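Local coordinates for short chain dehydrogenase (Rhodopseudomonas palustris, PDB 3H7A) that probably catalyses NAD(P)-dependent oxidation or reduction of a substrate, as a Rossmann-fold oxidoreductase of the short-chain dehydrogenase family, at the interface of chains A and B and the interface of chains A and C. Numbering follows the deposited sequence. Chains: chain A/B/C, short chain dehydrogenase.

Contact 1 and contact 2 lie about 36 Å apart, measured between the centres of their C-alpha atoms, and share no residue. Contact 1 joins chain A to chain B through the long helix 104-132 of both chains, with helix 68-81 of chain B at its margin. Contact 2 joins chain A to chain C through the last modelled residues after strand 237-240, set against the end of helix 153-173, the 3-10 helix 174-176 and C:Trp234. Each interface is two-fold symmetric, and the deposited assembly holds four copies, so the two contacts together could build a tetramer of the kind common among short-chain dehydrogenases.

Contact 1: the interface of chains A and B. Residues chain A 104, 107-108; chain B 68, 108, 111, 116.
A:Phe107 lies alongside B:Trp116 and B:Trp111, running the opposite way, the three rings making the aromatic part of this helix-to-helix contact. CD2 of A:Phe107 sits in the plane of the B:Trp116 indole, at its rim, 3.6 Å from CE3. The neighbouring CE2 of A:Phe107 meets CZ2 of B:Trp111 at 3.7 Å. With CG opposite the backbone N (chi1 -166°), the phenyl ring leaves its helix towards both indoles. B:Trp111 is backed within its own chain by CB of B:Trp116, which lies over one face of its ring. The same benzo ring of B:Trp116 also touches A:Asp104, whose CB is 3.7 Å from CH2; carboxylate and indole stand steeply to each other, 72° between planes.

The charged groups gather beside this aromatic patch. NH1 of A:Arg108 comes to 3.4 Å from CH2 of B:Trp116 and forms a long salt bridge with B:Glu68, 3.8 Å from NH1 to the carboxylate OE2. A weak hydrogen bond from the indole NE1 of B:Trp116 to OE1 steadies B:Glu68. A water links the two acidic side chains, 2.5 Å from OD2 of A:Asp104 and 3.1 Å from OE2 of B:Glu68; the nearby arginine would probably ease the like charges. NH1 of B:Arg108 comes to 3.5 Å from CD of A:Arg108, which lies at the edge of its guanidinium, in plane; the two guanidinium groups are nearly coplanar. CZ3 of B:Trp111 covers one face of the B:Arg108 guanidinium. A:Arg108 is poorly ordered, so all its contacts are likely to be loose.

The patch and its twin pair the 104-132 helices of two subunits, as in the helix-paired dimers common among short-chain dehydrogenases, and probably belong to a biological subunit interface.

Contact 2: the interface of chains A and C. Residues chain A 241, 243; chain C 171, 174, 234.
C:Met174 packs on one face of the ring of A:Tyr243, running at a slant to it and making apolar contact along the ring. Its CB stands 4.0 Å from the ring plane, over the centre. Farther along the side chain, SD is 3.9 Å from CE1 of A:Tyr243, and the terminal methyl CE reaches CZ at 3.6 Å, next to the phenol oxygen. The bend at the end of the methionine (chi3 -70°) turns that methyl towards the hydroxyl end of the ring. C:Trp234 meets a different part of the tyrosine: its CE3 is 3.8 Å from CD1, and its CB also lies near CE1. The phenol is thus flanked by methionine and tryptophan of chain C, while CE2 of A:Tyr243 lies over the centre of one face of the A:Arg241 guanidinium in its own chain, on the side of the ring opposite C:Met174.

The polar links use backbone groups of C:Trp234. A:Arg241 and C:Trp234 form an antiparallel beta bridge, in which the amide N of C:Trp234 gives a weak hydrogen bond to the carbonyl O of A:Arg241 at 3.4 Å. A water in the plane of the phenol, at its edge, is 2.9 Å from OH of A:Tyr243 and 2.9 Å from the carbonyl O of C:Trp234, tying side chain to backbone across the interface. Replacing A:Tyr243 by an alanine would probably leave this water without its phenol partner and C:Met174 without the ring it packs on.

The guanidinium groups of A:Arg241 and C:Arg171 come near each other, NH1 to NH2 at 4.1 Å, their planes 62° apart; the like charges may weaken the contact locally.

By laying the C-terminal segment of one subunit against its neighbour, this patch and its twin probably contribute to the second dimer axis of a tetramer.

Contact 1: the interface of chains A and B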
loop_
_atom_site.group_PDB
_atom_site.type_symbol
_atom_site.label_atom_id
_atom_site.label_comp_id
_atom_site.label_asym_id
_atom_site.label_seq_id
_atom_site.Cartn_x
_atom_site.Cartn_y
_atom_site.Cartn_z
ATOM N N ASP A 104 5.239 -6.959 28.802
ATOM C CA ASP A 104 6.595 -7.102 28.297
ATOM C C ASP A 104 6.841 -8.527 27.810
ATOM O O ASP A 104 7.391 -8.726 26.715
ATOM C CB ASP A 104 7.615 -6.748 29.381
ATOM C CG ASP A 104 7.576 -5.279 29.786
ATOM O OD1 ASP A 104 6.857 -4.460 29.162
ATOM O OD2 ASP A 104 8.303 -4.942 30.738
ATOM N N PHE A 107 4.839 -9.278 24.418
ATOM C CA PHE A 107 5.399 -8.589 23.250
ATOM C C PHE A 107 6.716 -9.196 22.786
ATOM O O PHE A 107 6.925 -9.381 21.595
ATOM C CB PHE A 107 5.604 -7.100 23.530
ATOM C CG PHE A 107 5.863 -6.261 22.284
ATOM C CD1 PHE A 107 4.807 -5.791 21.513
ATOM C CD2 PHE A 107 7.154 -5.935 21.901
ATOM C CE1 PHE A 107 5.021 -5.019 20.375
ATOM C CE2 PHE A 107 7.385 -5.151 20.761
ATOM C CZ PHE A 107 6.314 -4.692 20.001
ATOM N N ARG A 108 7.600 -9.494 23.736
ATOM C CA ARG A 108 8.901 -10.086 23.438
ATOM C C ARG A 108 8.765 -11.521 22.896
ATOM O O ARG A 108 9.357 -11.856 21.865
ATOM C CB ARG A 108 9.773 -10.058 24.698
ATOM C CG ARG A 108 11.236 -10.411 24.476
ATOM C CD ARG A 108 12.000 -10.430 25.789
ATOM N NE ARG A 108 12.092 -9.111 26.426
ATOM C CZ ARG A 108 11.403 -8.735 27.506
ATOM N NH1 ARG A 108 11.578 -7.519 28.004
ATOM N NH2 ARG A 108 10.543 -9.564 28.094
ATOM N N GLU B 68 13.292 -0.785 29.515
ATOM C CA GLU B 68 11.872 -0.524 29.774
ATOM C C GLU B 68 11.596 0.131 31.124
ATOM O O GLU B 68 10.601 0.831 31.280
ATOM C CB GLU B 68 11.040 -1.801 29.626
ATOM C CG GLU B 68 11.435 -2.962 30.542
ATOM C CD GLU B 68 12.531 -3.852 29.966
ATOM O OE1 GLU B 68 13.181 -3.466 28.969
ATOM O OE2 GLU B 68 12.739 -4.945 30.525
ATOM N N ARG B 108 18.839 -8.056 17.015
ATOM C CA ARG B 108 18.215 -7.884 18.343
ATOM C C ARG B 108 18.289 -6.435 18.835
ATOM O O ARG B 108 17.286 -5.887 19.315
ATOM C CB ARG B 108 18.886 -8.789 19.380
ATOM C CG ARG B 108 17.939 -9.687 20.176
ATOM C CD ARG B 108 17.312 -9.052 21.418
ATOM N NE ARG B 108 16.298 -9.952 21.986
ATOM C CZ ARG B 108 15.544 -9.692 23.052
ATOM N NH1 ARG B 108 14.649 -10.587 23.460
ATOM N NH2 ARG B 108 15.675 -8.545 23.706
ATOM N N TRP B 111 16.068 -3.994 16.887
ATOM C CA TRP B 111 14.718 -4.162 17.398
ATOM C C TRP B 111 14.492 -3.535 18.793
ATOM O O TRP B 111 13.474 -2.859 19.022
ATOM C CB TRP B 111 14.349 -5.634 17.433
ATOM C CG TRP B 111 13.003 -5.871 18.050
ATOM C CD1 TRP B 111 11.787 -5.722 17.444
ATOM C CD2 TRP B 111 12.733 -6.301 19.394
ATOM N NE1 TRP B 111 10.775 -6.022 18.330
ATOM C CE2 TRP B 111 11.326 -6.388 19.528
ATOM C CE3 TRP B 111 13.546 -6.624 20.494
ATOM C CZ2 TRP B 111 10.708 -6.798 20.713
ATOM C CZ3 TRP B 111 12.934 -7.031 21.678
ATOM C CH2 TRP B 111 11.523 -7.114 21.775
ATOM N N TRP B 116 10.955 -2.116 20.122
ATOM C CA TRP B 116 10.661 -2.447 21.513
ATOM C C TRP B 116 10.541 -1.174 22.326
ATOM O O TRP B 116 9.561 -0.967 23.022
ATOM C CB TRP B 116 11.774 -3.344 22.071
ATOM C CG TRP B 116 11.833 -3.435 23.582
ATOM C CD1 TRP B 116 12.775 -2.879 24.406
ATOM C CD2 TRP B 116 10.914 -4.131 24.436
ATOM N NE1 TRP B 116 12.492 -3.181 25.720
ATOM C CE2 TRP B 116 11.357 -3.948 25.764
ATOM C CE3 TRP B 116 9.759 -4.888 24.207
ATOM C CZ2 TRP B 116 10.684 -4.493 26.855
ATOM C CZ3 TRP B 116 9.095 -5.434 25.288
ATOM C CH2 TRP B 116 9.560 -5.231 26.601
HETATM O O HOH W 1 10.193 -6.333 31.531
#

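Contact 2: the interface of chains A and C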
loop_
_atom_site.group_PDB
_atom_site.type_symbol
_atom_site.label_atom_id
_atom_site.label_comp_id
_atom_site.label_asym_id
_atom_site.label_seq_id
_atom_site.Cartn_x
_atom_site.Cartn_y
_atom_site.Cartn_z
ATOM N N ARG A 241 -7.274 -16.230 0.125
ATOM C CA ARG A 241 -8.373 -16.401 1.082
ATOM C C ARG A 241 -9.472 -17.308 0.523
ATOM O O ARG A 241 -9.530 -17.510 -0.707
ATOM C CB ARG A 241 -8.915 -15.060 1.619
ATOM C CG ARG A 241 -9.188 -13.983 0.623
ATOM C CD ARG A 241 -9.928 -12.806 1.272
ATOM N NE ARG A 241 -11.194 -13.222 1.888
ATOM C CZ ARG A 241 -12.238 -12.425 2.115
ATOM N NH1 ARG A 241 -12.200 -11.141 1.772
ATOM N NH2 ARG A 241 -13.334 -12.922 2.681
ATOM N N TYR A 243 -13.346 -18.720 -0.505
ATOM C CA TYR A 243 -14.652 -18.210 -0.967
ATOM C C TYR A 243 -15.727 -19.303 -1.075
ATOM O O TYR A 243 -15.501 -20.462 -0.709
ATOM C CB TYR A 243 -14.510 -17.450 -2.294
ATOM C CG TYR A 243 -13.582 -16.257 -2.198
ATOM C CD1 TYR A 243 -12.262 -16.344 -2.641
ATOM C CD2 TYR A 243 -14.018 -15.048 -1.639
ATOM C CE1 TYR A 243 -11.394 -15.256 -2.546
ATOM C CE2 TYR A 243 -13.156 -13.949 -1.534
ATOM C CZ TYR A 243 -11.844 -14.062 -1.989
ATOM O OH TYR A 243 -10.977 -12.989 -1.897
ATOM N N ARG C 171 -14.665 -7.872 -5.390
ATOM C CA ARG C 171 -15.445 -7.778 -4.157
ATOM C C ARG C 171 -16.864 -8.309 -4.351
ATOM O O ARG C 171 -17.370 -9.046 -3.503
ATOM C CB ARG C 171 -15.513 -6.339 -3.654
ATOM C CG ARG C 171 -14.218 -5.765 -3.071
ATOM C CD ARG C 171 -13.727 -6.493 -1.842
ATOM N NE ARG C 171 -14.521 -6.253 -0.644
ATOM C CZ ARG C 171 -14.144 -6.611 0.583
ATOM N NH1 ARG C 171 -14.937 -6.360 1.622
ATOM N NH2 ARG C 171 -12.973 -7.214 0.773
ATOM N N MET C 174 -16.353 -12.509 -6.664
ATOM C CA MET C 174 -15.680 -13.659 -6.024
ATOM C C MET C 174 -16.631 -14.492 -5.149
ATOM O O MET C 174 -16.632 -15.725 -5.273
ATOM C CB MET C 174 -14.333 -13.303 -5.342
ATOM C CG MET C 174 -13.215 -12.986 -6.376
ATOM S SD MET C 174 -11.498 -13.151 -5.868
ATOM C CE MET C 174 -11.448 -11.827 -4.815
ATOM N N TRP C 234 -8.026 -18.434 -3.584
ATOM C CA TRP C 234 -7.912 -17.583 -4.761
ATOM C C TRP C 234 -7.124 -16.339 -4.437
ATOM O O TRP C 234 -7.323 -15.711 -3.389
ATOM C CB TRP C 234 -9.282 -17.144 -5.281
ATOM C CG TRP C 234 -9.977 -18.118 -6.179
ATOM C CD1 TRP C 234 -9.439 -19.221 -6.786
ATOM C CD2 TRP C 234 -11.341 -18.042 -6.613
ATOM N NE1 TRP C 234 -10.395 -19.850 -7.551
ATOM C CE2 TRP C 234 -11.570 -19.144 -7.464
ATOM C CE3 TRP C 234 -12.397 -17.150 -6.353
ATOM C CZ2 TRP C 234 -12.819 -19.382 -8.065
ATOM C CZ3 TRP C 234 -13.645 -17.389 -6.949
ATOM C CH2 TRP C 234 -13.843 -18.502 -7.783
HETATM O O HOH W 2 -8.144 -13.125 -2.292
#